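Local coordinates for sesquisabinene B synthase 2 (Santalum album, PDB 6A2C), which probably cyclises farnesyl diphosphate to the sesquiterpene sesquisabinene B with the help of bound magnesium ions, as a lyase of the plant terpene synthase family, at residues E407-N412 and L475-C480; G418-L423 and A451-C456; R457-L462 and G498-W503. All coordinates share one frame; numbering follows the deposited sequence.

Interaction 1: E407-N412 and L475-C480. With FPP (farnesyl diphosphate), chain C.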
# COMPACT_ATOMS: atom_id res chain seq x y z
N GLU A 407 33.00 25.92 -4.20
CA GLU A 407 32.40 26.18 -2.87
C GLU A 407 30.94 26.62 -3.03
O GLU A 407 30.12 26.05 -2.33
CB GLU A 407 33.26 27.13 -2.02
CG GLU A 407 33.69 26.49 -0.69
CD GLU A 407 34.89 25.54 -0.70
OE1 GLU A 407 35.56 25.45 -1.77
OE2 GLU A 407 35.19 24.90 0.38
N GLU A 408 30.59 27.53 -3.96
CA GLU A 408 29.19 27.94 -4.19
C GLU A 408 28.38 26.73 -4.69
O GLU A 408 27.24 26.54 -4.23
CB GLU A 408 29.07 29.11 -5.15
CG GLU A 408 27.65 29.63 -5.33
CD GLU A 408 27.46 30.79 -6.32
OE1 GLU A 408 28.26 30.90 -7.27
OE2 GLU A 408 26.46 31.55 -6.17
N TYR A 409 28.92 25.97 -5.63
CA TYR A 409 28.23 24.80 -6.20
C TYR A 409 27.91 23.80 -5.08
O TYR A 409 26.76 23.42 -4.92
CB TYR A 409 29.11 24.16 -7.27
CG TYR A 409 28.62 22.81 -7.67
CD1 TYR A 409 27.47 22.69 -8.43
CD2 TYR A 409 29.25 21.65 -7.24
CE1 TYR A 409 26.99 21.45 -8.81
CE2 TYR A 409 28.82 20.41 -7.66
CZ TYR A 409 27.66 20.32 -8.41
OH TYR A 409 27.20 19.09 -8.79
N LEU A 410 28.90 23.43 -4.27
CA LEU A 410 28.75 22.32 -3.29
C LEU A 410 27.78 22.73 -2.18
O LEU A 410 27.00 21.88 -1.72
CB LEU A 410 30.11 21.93 -2.70
CG LEU A 410 30.99 21.07 -3.60
CD1 LEU A 410 32.28 20.74 -2.87
CD2 LEU A 410 30.28 19.79 -4.03
N ASP A 411 27.78 24.00 -1.77
CA ASP A 411 26.80 24.47 -0.74
C ASP A 411 25.37 24.13 -1.16
O ASP A 411 24.59 23.75 -0.31
CB ASP A 411 26.97 25.95 -0.42
CG ASP A 411 26.48 26.29 0.97
OD1 ASP A 411 26.79 25.52 1.89
OD2 ASP A 411 25.77 27.31 1.11
N ASN A 412 25.06 24.27 -2.45
CA ASN A 412 23.71 23.96 -2.97
C ASN A 412 23.60 22.47 -3.34
O ASN A 412 22.52 21.87 -3.16
CB ASN A 412 23.43 24.79 -4.20
CG ASN A 412 22.02 24.70 -4.70
OD1 ASN A 412 21.11 25.14 -4.02
ND2 ASN A 412 21.87 24.19 -5.91
N LEU A 475 28.09 22.68 -14.36
CA LEU A 475 27.36 22.54 -13.07
C LEU A 475 27.62 21.16 -12.46
O LEU A 475 26.65 20.60 -11.92
CB LEU A 475 25.87 22.76 -13.31
CG LEU A 475 25.47 24.18 -13.69
CD1 LEU A 475 24.08 24.49 -13.13
CD2 LEU A 475 26.48 25.20 -13.19
N LYS A 476 28.89 20.74 -12.43
CA LYS A 476 29.30 19.53 -11.69
C LYS A 476 30.63 19.87 -10.98
O LYS A 476 31.24 20.85 -11.40
CB LYS A 476 29.30 18.25 -12.54
CG LYS A 476 27.97 17.83 -13.15
CD LYS A 476 26.91 17.42 -12.16
CE LYS A 476 25.52 17.38 -12.76
NZ LYS A 476 24.46 17.24 -11.74
N SER A 477 31.06 19.09 -10.00
CA SER A 477 32.23 19.37 -9.11
C SER A 477 33.49 19.60 -9.96
O SER A 477 34.14 20.61 -9.75
CB SER A 477 32.46 18.27 -8.10
OG SER A 477 31.36 18.18 -7.21
N ILE A 478 33.86 18.66 -10.83
CA ILE A 478 35.20 18.71 -11.50
C ILE A 478 35.26 20.01 -12.32
O ILE A 478 36.23 20.75 -12.17
CB ILE A 478 35.46 17.46 -12.36
CG1 ILE A 478 35.60 16.20 -11.50
CG2 ILE A 478 36.69 17.67 -13.22
CD1 ILE A 478 35.51 14.91 -12.27
N GLN A 479 34.22 20.29 -13.11
CA GLN A 479 34.21 21.43 -14.04
C GLN A 479 34.19 22.73 -13.24
O GLN A 479 34.82 23.72 -13.69
CB GLN A 479 33.04 21.33 -15.02
CG GLN A 479 33.11 22.35 -16.15
CD GLN A 479 34.31 22.20 -17.07
OE1 GLN A 479 35.03 23.15 -17.31
NE2 GLN A 479 34.50 21.00 -17.61
N CYS A 480 33.49 22.75 -12.10
CA CYS A 480 33.39 23.98 -11.28
C CYS A 480 34.79 24.32 -10.80
O CYS A 480 35.17 25.49 -10.85
CB CYS A 480 32.42 23.84 -10.10
SG CYS A 480 30.70 24.04 -10.59
C1 FPP C . 20.13 10.35 -9.59
O1 FPP C . 21.04 10.71 -10.64
C2 FPP C . 20.70 10.30 -8.21
C3 FPP C . 20.19 11.01 -7.21
C4 FPP C . 19.00 11.91 -7.39
C5 FPP C . 20.81 11.03 -5.84
C6 FPP C . 19.91 10.60 -4.71
C7 FPP C . 19.84 9.11 -4.54
C8 FPP C . 18.92 8.29 -5.03
C10 FPP C . 17.80 8.72 -5.90
C9 FPP C . 18.91 6.84 -4.67
C11 FPP C . 18.01 6.60 -3.50
C12 FPP C . 18.73 6.49 -2.20
C13 FPP C . 18.30 5.96 -1.06
C14 FPP C . 19.08 6.00 0.22
C15 FPP C . 16.97 5.26 -0.94
PA FPP C . 21.53 12.23 -11.01
O1A FPP C . 23.01 11.94 -11.03
O2A FPP C . 20.84 13.07 -12.14
O3A FPP C . 21.37 13.25 -9.73
PB FPP C . 21.78 14.88 -9.99
O1B FPP C . 20.95 15.43 -11.16
O2B FPP C . 21.46 15.60 -8.69
O3B FPP C . 23.25 14.90 -10.28
O HOH W 1 24.29 19.13 -9.44
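Tyr409 and Leu475 mark the closest backbone approach, 7.3 Å between their CA atoms, where a turn of helix 406-416 meets the lead-in to helix 477-485 in the alpha-helical metal-binding domain of this class I terpene synthase. Leu475 and Lys476 are still non-helical; Lys476 is the N-cap residue, and its O receives the N of Cys480 in the first helical turn. Tyr409 carries most of the contact. With CG anti to the backbone N (chi1 168°), its ring reaches across to the lead-in, one face lying over the Lys476 carbonyl carbon. Leu475 O approaches the ring obliquely, 3.2 Å from Tyr409 CE1. Ser477 OG comes to the ring edge, near its plane, 3.4 Å from Tyr409 CE2, and also touches a methyl of Leu410. Cys480 SG sits obliquely to the same ring, 4.4 Å from the Tyr409 centroid, a sulfur-aromatic contact. The Tyr409 hydroxyl and Ser477 OG both hydrogen-bond to OD2 of Asp461 in helix 447-462, so this carboxylate holds the two segments from a third helix. Beyond the ring, the Lys476 chain bends at chi2 (-66°) and then runs extended toward the substrate. A water donates to Tyr409 OH at 3.0 Å and accepts from Lys476 NZ, while Lys476 NZ itself donates to the diphosphate oxygen O3B of farnesyl diphosphate at 3.0 Å.

Interaction 2: G418-L423 and A451-C456. With FPP (farnesyl diphosphate), chain C.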
# COMPACT_ATOMS: atom_id res chain seq x y z
N GLY A 418 20.03 15.16 -2.49
CA GLY A 418 18.81 14.60 -1.88
C GLY A 418 19.08 13.93 -0.55
O GLY A 418 18.15 13.42 0.09
N PHE A 419 20.33 13.95 -0.08
CA PHE A 419 20.69 13.23 1.16
C PHE A 419 20.24 13.98 2.40
O PHE A 419 19.94 13.31 3.38
CB PHE A 419 22.14 12.77 1.14
CG PHE A 419 22.23 11.50 0.34
CD1 PHE A 419 21.78 10.30 0.86
CD2 PHE A 419 22.57 11.55 -1.00
CE1 PHE A 419 21.74 9.16 0.08
CE2 PHE A 419 22.57 10.40 -1.77
CZ PHE A 419 22.16 9.20 -1.23
N PRO A 420 20.18 15.33 2.43
CA PRO A 420 19.50 16.00 3.55
C PRO A 420 18.06 15.49 3.69
O PRO A 420 17.64 15.20 4.82
CB PRO A 420 19.61 17.48 3.24
CG PRO A 420 20.90 17.54 2.42
CD PRO A 420 20.85 16.29 1.54
N ASN A 421 17.37 15.33 2.58
CA ASN A 421 15.99 14.79 2.52
C ASN A 421 16.00 13.37 3.08
O ASN A 421 15.28 13.04 4.08
CB ASN A 421 15.46 14.87 1.09
CG ASN A 421 14.00 14.49 0.93
OD1 ASN A 421 13.42 13.84 1.81
ND2 ASN A 421 13.41 14.90 -0.19
N LEU A 422 16.78 12.49 2.45
CA LEU A 422 16.81 11.07 2.88
C LEU A 422 17.25 10.96 4.34
O LEU A 422 16.64 10.14 5.07
CB LEU A 422 17.72 10.28 1.92
CG LEU A 422 17.10 10.10 0.54
CD1 LEU A 422 18.11 9.64 -0.51
CD2 LEU A 422 15.96 9.10 0.63
N LEU A 423 18.27 11.70 4.76
CA LEU A 423 18.83 11.51 6.13
C LEU A 423 17.88 12.09 7.18
O LEU A 423 17.67 11.42 8.23
CB LEU A 423 20.23 12.10 6.24
CG LEU A 423 21.33 11.25 5.58
CD1 LEU A 423 22.64 11.98 5.64
CD2 LEU A 423 21.46 9.89 6.28
N ALA A 451 29.13 16.42 6.14
CA ALA A 451 30.21 15.58 5.58
C ALA A 451 29.58 14.49 4.70
O ALA A 451 30.02 14.33 3.56
CB ALA A 451 31.03 15.00 6.69
N SER A 452 28.61 13.76 5.23
CA SER A 452 27.90 12.69 4.49
C SER A 452 27.26 13.27 3.21
O SER A 452 27.41 12.67 2.15
CB SER A 452 26.92 12.00 5.40
OG SER A 452 26.15 11.07 4.67
N CYS A 453 26.50 14.37 3.29
CA CYS A 453 25.80 14.95 2.11
C CYS A 453 26.80 15.42 1.05
O CYS A 453 26.59 15.13 -0.15
CB CYS A 453 24.83 16.06 2.52
SG CYS A 453 23.56 15.44 3.66
N ILE A 454 27.88 16.08 1.45
CA ILE A 454 28.91 16.56 0.51
C ILE A 454 29.53 15.31 -0.13
O ILE A 454 29.75 15.33 -1.32
CB ILE A 454 29.98 17.45 1.17
CG1 ILE A 454 29.43 18.84 1.47
CG2 ILE A 454 31.21 17.54 0.27
CD1 ILE A 454 30.36 19.70 2.27
N LEU A 455 29.84 14.30 0.65
CA LEU A 455 30.50 13.08 0.09
C LEU A 455 29.59 12.47 -0.98
O LEU A 455 30.07 12.20 -2.12
CB LEU A 455 30.76 12.11 1.24
CG LEU A 455 32.09 12.32 1.95
CD1 LEU A 455 32.11 11.61 3.28
CD2 LEU A 455 33.23 11.85 1.08
N CYS A 456 28.29 12.30 -0.68
CA CYS A 456 27.36 11.67 -1.64
C CYS A 456 27.34 12.45 -2.96
O CYS A 456 27.33 11.83 -4.06
CB CYS A 456 25.97 11.56 -1.03
SG CYS A 456 25.90 10.34 0.31
C1 FPP C . 20.13 10.35 -9.59
O1 FPP C . 21.04 10.71 -10.64
C2 FPP C . 20.70 10.30 -8.21
C3 FPP C . 20.19 11.01 -7.21
C4 FPP C . 19.00 11.91 -7.39
C5 FPP C . 20.81 11.03 -5.84
C6 FPP C . 19.91 10.60 -4.71
C7 FPP C . 19.84 9.11 -4.54
C8 FPP C . 18.92 8.29 -5.03
C10 FPP C . 17.80 8.72 -5.90
C9 FPP C . 18.91 6.84 -4.67
C11 FPP C . 18.01 6.60 -3.50
C12 FPP C . 18.73 6.49 -2.20
C13 FPP C . 18.30 5.96 -1.06
C14 FPP C . 19.08 6.00 0.22
C15 FPP C . 16.97 5.26 -0.94
PA FPP C . 21.53 12.23 -11.01
O1A FPP C . 23.01 11.94 -11.03
O2A FPP C . 20.84 13.07 -12.14
O3A FPP C . 21.37 13.25 -9.73
PB FPP C . 21.78 14.88 -9.99
O1B FPP C . 20.95 15.43 -11.16
O2B FPP C . 21.46 15.60 -8.69
O3B FPP C . 23.25 14.90 -10.28
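Phe419 and Cys456 are brought together by similar first torsions: chi1 of -81° swings the phenyl ring toward helix 447-462, and that of Cys456 sets SG beside its own backbone N, above the ring. The sulfur stands over the centre of one face, 3.8 Å from the Phe419 centroid and only 13° off the ring normal, a face-on sulfur-aromatic contact. Cys456 CB presses on the same ring nearer its rim, 3.4 Å from Phe419 CD2. One turn earlier, Cys453 SG lies against the start of the other helix, 3.5 Å from Pro420 CD and also near Pro420 CG and Phe419 CB. Leu423, a turn beyond Phe419, brings its CD1 methyl to Ser452 OG at 3.8 Å and, more distantly, to Cys453 SG. The Ser452 hydroxyl has its polar partner in the backbone O of Thr525.

Phe419 and Leu422 also border the substrate: Phe419 CE2 is 4.0 Å from C6 of farnesyl diphosphate, and Leu422 CD1 is 3.6 Å from its C12. Phe419 thus faces both the helix interface and the prenyl chain, and with Leu422 it borders the pocket. Gly418, with positive phi, is where the chain leaves the preceding helix, and it N-caps helix 419-430. The axes of segments 419-423 and 451-456 approach to 9.9 Å, with 131° between their N-to-C directions, closer to antiparallel than parallel. Helix 521-535 packs against Phe419, Ser452 and Cys456, helix 299-321 lies against Leu422, and helix 489-510 covers Ala451, Ile454 and Leu455.

Interaction 3: R457-L462 and G498-W503. With MG (magnesium ion), chain F; FPP (farnesyl diphosphate), chain C.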
# COMPACT_ATOMS: atom_id res chain seq x y z
N ARG A 457 27.33 13.80 -2.88
CA ARG A 457 27.32 14.68 -4.07
C ARG A 457 28.63 14.51 -4.83
O ARG A 457 28.57 14.30 -6.05
CB ARG A 457 27.08 16.14 -3.67
CG ARG A 457 27.45 17.17 -4.73
CD ARG A 457 26.81 16.89 -6.06
NE ARG A 457 25.37 17.00 -6.05
CZ ARG A 457 24.56 16.59 -7.01
NH1 ARG A 457 25.04 15.98 -8.08
NH2 ARG A 457 23.25 16.79 -6.91
N ILE A 458 29.76 14.61 -4.16
CA ILE A 458 31.06 14.61 -4.89
C ILE A 458 31.27 13.23 -5.51
O ILE A 458 31.79 13.13 -6.65
CB ILE A 458 32.18 14.98 -3.93
CG1 ILE A 458 32.24 16.49 -3.72
CG2 ILE A 458 33.48 14.41 -4.44
CD1 ILE A 458 33.32 16.86 -2.72
N ILE A 459 30.86 12.19 -4.79
CA ILE A 459 31.02 10.80 -5.31
C ILE A 459 30.15 10.64 -6.55
O ILE A 459 30.67 10.08 -7.54
CB ILE A 459 30.71 9.76 -4.21
CG1 ILE A 459 31.76 9.78 -3.10
CG2 ILE A 459 30.60 8.38 -4.83
CD1 ILE A 459 31.28 9.15 -1.79
N ASN A 460 28.90 11.10 -6.53
CA ASN A 460 27.99 11.11 -7.70
C ASN A 460 28.69 11.86 -8.85
O ASN A 460 28.75 11.31 -9.96
CB ASN A 460 26.60 11.67 -7.38
CG ASN A 460 25.64 11.69 -8.55
OD1 ASN A 460 25.59 12.66 -9.30
ND2 ASN A 460 24.73 10.73 -8.60
N ASP A 461 29.26 13.03 -8.58
CA ASP A 461 29.90 13.87 -9.63
C ASP A 461 31.13 13.18 -10.24
O ASP A 461 31.39 13.37 -11.42
CB ASP A 461 30.21 15.26 -9.09
CG ASP A 461 28.98 16.13 -8.94
OD1 ASP A 461 27.86 15.61 -9.06
OD2 ASP A 461 29.16 17.32 -8.70
N LEU A 462 31.85 12.41 -9.44
CA LEU A 462 33.09 11.73 -9.91
C LEU A 462 32.74 10.52 -10.77
O LEU A 462 33.56 10.15 -11.58
CB LEU A 462 33.89 11.30 -8.68
CG LEU A 462 34.77 12.36 -8.03
CD1 LEU A 462 35.35 11.83 -6.73
CD2 LEU A 462 35.88 12.80 -8.96
N GLY A 498 40.76 14.10 -3.47
CA GLY A 498 41.34 14.56 -2.21
C GLY A 498 40.26 15.04 -1.26
O GLY A 498 40.37 14.77 -0.05
N LEU A 499 39.22 15.69 -1.77
CA LEU A 499 38.08 16.14 -0.93
C LEU A 499 37.38 14.91 -0.37
O LEU A 499 36.95 14.96 0.80
CB LEU A 499 37.12 16.99 -1.75
CG LEU A 499 37.64 18.37 -2.18
CD1 LEU A 499 36.51 19.17 -2.79
CD2 LEU A 499 38.25 19.11 -1.00
N VAL A 500 37.18 13.88 -1.18
CA VAL A 500 36.51 12.64 -0.67
C VAL A 500 37.31 12.14 0.51
O VAL A 500 36.71 11.83 1.56
CB VAL A 500 36.41 11.58 -1.77
CG1 VAL A 500 35.99 10.23 -1.19
CG2 VAL A 500 35.46 12.05 -2.85
N ARG A 501 38.64 12.01 0.36
CA ARG A 501 39.48 11.47 1.46
C ARG A 501 39.37 12.38 2.70
O ARG A 501 39.24 11.85 3.84
CB ARG A 501 40.93 11.29 1.01
CG ARG A 501 41.09 10.14 0.03
CD ARG A 501 42.55 9.78 -0.24
NE ARG A 501 43.31 10.92 -0.70
CZ ARG A 501 43.43 11.31 -1.96
NH1 ARG A 501 42.84 10.64 -2.92
NH2 ARG A 501 44.16 12.37 -2.24
N MET A 502 39.39 13.70 2.50
CA MET A 502 39.29 14.68 3.61
C MET A 502 37.94 14.53 4.35
O MET A 502 37.90 14.47 5.58
CB MET A 502 39.43 16.11 3.06
CG MET A 502 39.34 17.18 4.15
SD MET A 502 37.64 17.77 4.46
CE MET A 502 37.39 18.65 2.92
N TRP A 503 36.83 14.51 3.63
CA TRP A 503 35.52 14.45 4.34
C TRP A 503 35.35 13.11 5.08
O TRP A 503 34.73 13.11 6.13
CB TRP A 503 34.38 14.76 3.38
CG TRP A 503 34.25 16.21 3.05
CD1 TRP A 503 34.50 16.80 1.85
CD2 TRP A 503 33.83 17.26 3.94
NE1 TRP A 503 34.26 18.15 1.93
CE2 TRP A 503 33.86 18.46 3.20
CE3 TRP A 503 33.45 17.31 5.28
CZ2 TRP A 503 33.52 19.68 3.76
CZ3 TRP A 503 33.10 18.52 5.83
CH2 TRP A 503 33.14 19.69 5.08
MG MG F . 24.27 13.33 -11.14
C1 FPP C . 20.13 10.35 -9.59
O1 FPP C . 21.04 10.71 -10.64
C2 FPP C . 20.70 10.30 -8.21
C3 FPP C . 20.19 11.01 -7.21
C4 FPP C . 19.00 11.91 -7.39
C5 FPP C . 20.81 11.03 -5.84
C6 FPP C . 19.91 10.60 -4.71
C7 FPP C . 19.84 9.11 -4.54
C8 FPP C . 18.92 8.29 -5.03
C10 FPP C . 17.80 8.72 -5.90
C9 FPP C . 18.91 6.84 -4.67
C11 FPP C . 18.01 6.60 -3.50
C12 FPP C . 18.73 6.49 -2.20
C13 FPP C . 18.30 5.96 -1.06
C14 FPP C . 19.08 6.00 0.22
C15 FPP C . 16.97 5.26 -0.94
PA FPP C . 21.53 12.23 -11.01
O1A FPP C . 23.01 11.94 -11.03
O2A FPP C . 20.84 13.07 -12.14
O3A FPP C . 21.37 13.25 -9.73
PB FPP C . 21.78 14.88 -9.99
O1B FPP C . 20.95 15.43 -11.16
O2B FPP C . 21.46 15.60 -8.69
O3B FPP C . 23.25 14.90 -10.28
O HOH W 2 26.19 14.33 -11.00
O HOH W 3 23.65 14.09 -13.05
O HOH W 4 25.75 11.85 -11.79
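Ile458 and Val500 make the tightest contact between two nearly antiparallel helices, whose short axes pass 10.3 Å apart at 154°; the side chains of 457-462 are shared out between this interface and the active site. Arg457, first in the segment, turns to the substrate. Its chain bends twice, at chi2 and chi3, laying the guanidinium edge against the diphosphate: NH1 donates to O3B of farnesyl diphosphate almost straight, at 175°, and NH2 donates to O2B at 2.8 Å. NH1 also forms a salt bridge with Asp461 OD1, close to the guanidinium plane, which, with NE bonded to Ala413 O, helps fix the group's rotation. Ile458 faces the other way, its CG2 pressed to 3.5 Å from Val500 CG2, tighter than usual for two carbons, as the two side chains slide past each other. Its CD1 meets Leu499 CB at 3.9 Å, crossing that side chain at about a right angle. Ile459 adds a looser touch on Val500. Asn460 returns to the substrate side, its OD1 binding magnesium at 2.4 Å while its ND2 donates to O1A of farnesyl diphosphate at 3.2 Å. Asp461 OD1 accepts from a water bound to this magnesium, linking the metal shell to Arg457. Leu462 ends the segment with CD1 3.9 Å from Val500 CG2. O1A and O3B of the diphosphate and three waters complete the six ligands, with Asn460 the protein ligand, a shell consistent with the NSE/DTE motif of class I terpene synthases, partner of the aspartate-rich one.

Overall arrangement
From the N terminus, helix 406-416 leads directly into helix 419-430. Interaction 2 is the first to close, when the middle of helix 447-462 returns to residues 418-423. Interaction 1 closes later, as residues 475-480 come back to 407-412, so its loop encloses that of interaction 2. Interaction 3 opens within the same loop, at 457-462, and closes beyond it at 498-503; interactions 1 and 3 therefore cross, whereas 2 and 3 follow in series. Helix 447-462 serves both 2 and 3, and Trp503 packs on Ala451 and Ile454 between them. All three touch farnesyl diphosphate: interactions 1 and 3 at its diphosphate, interaction 2 along its prenyl chain.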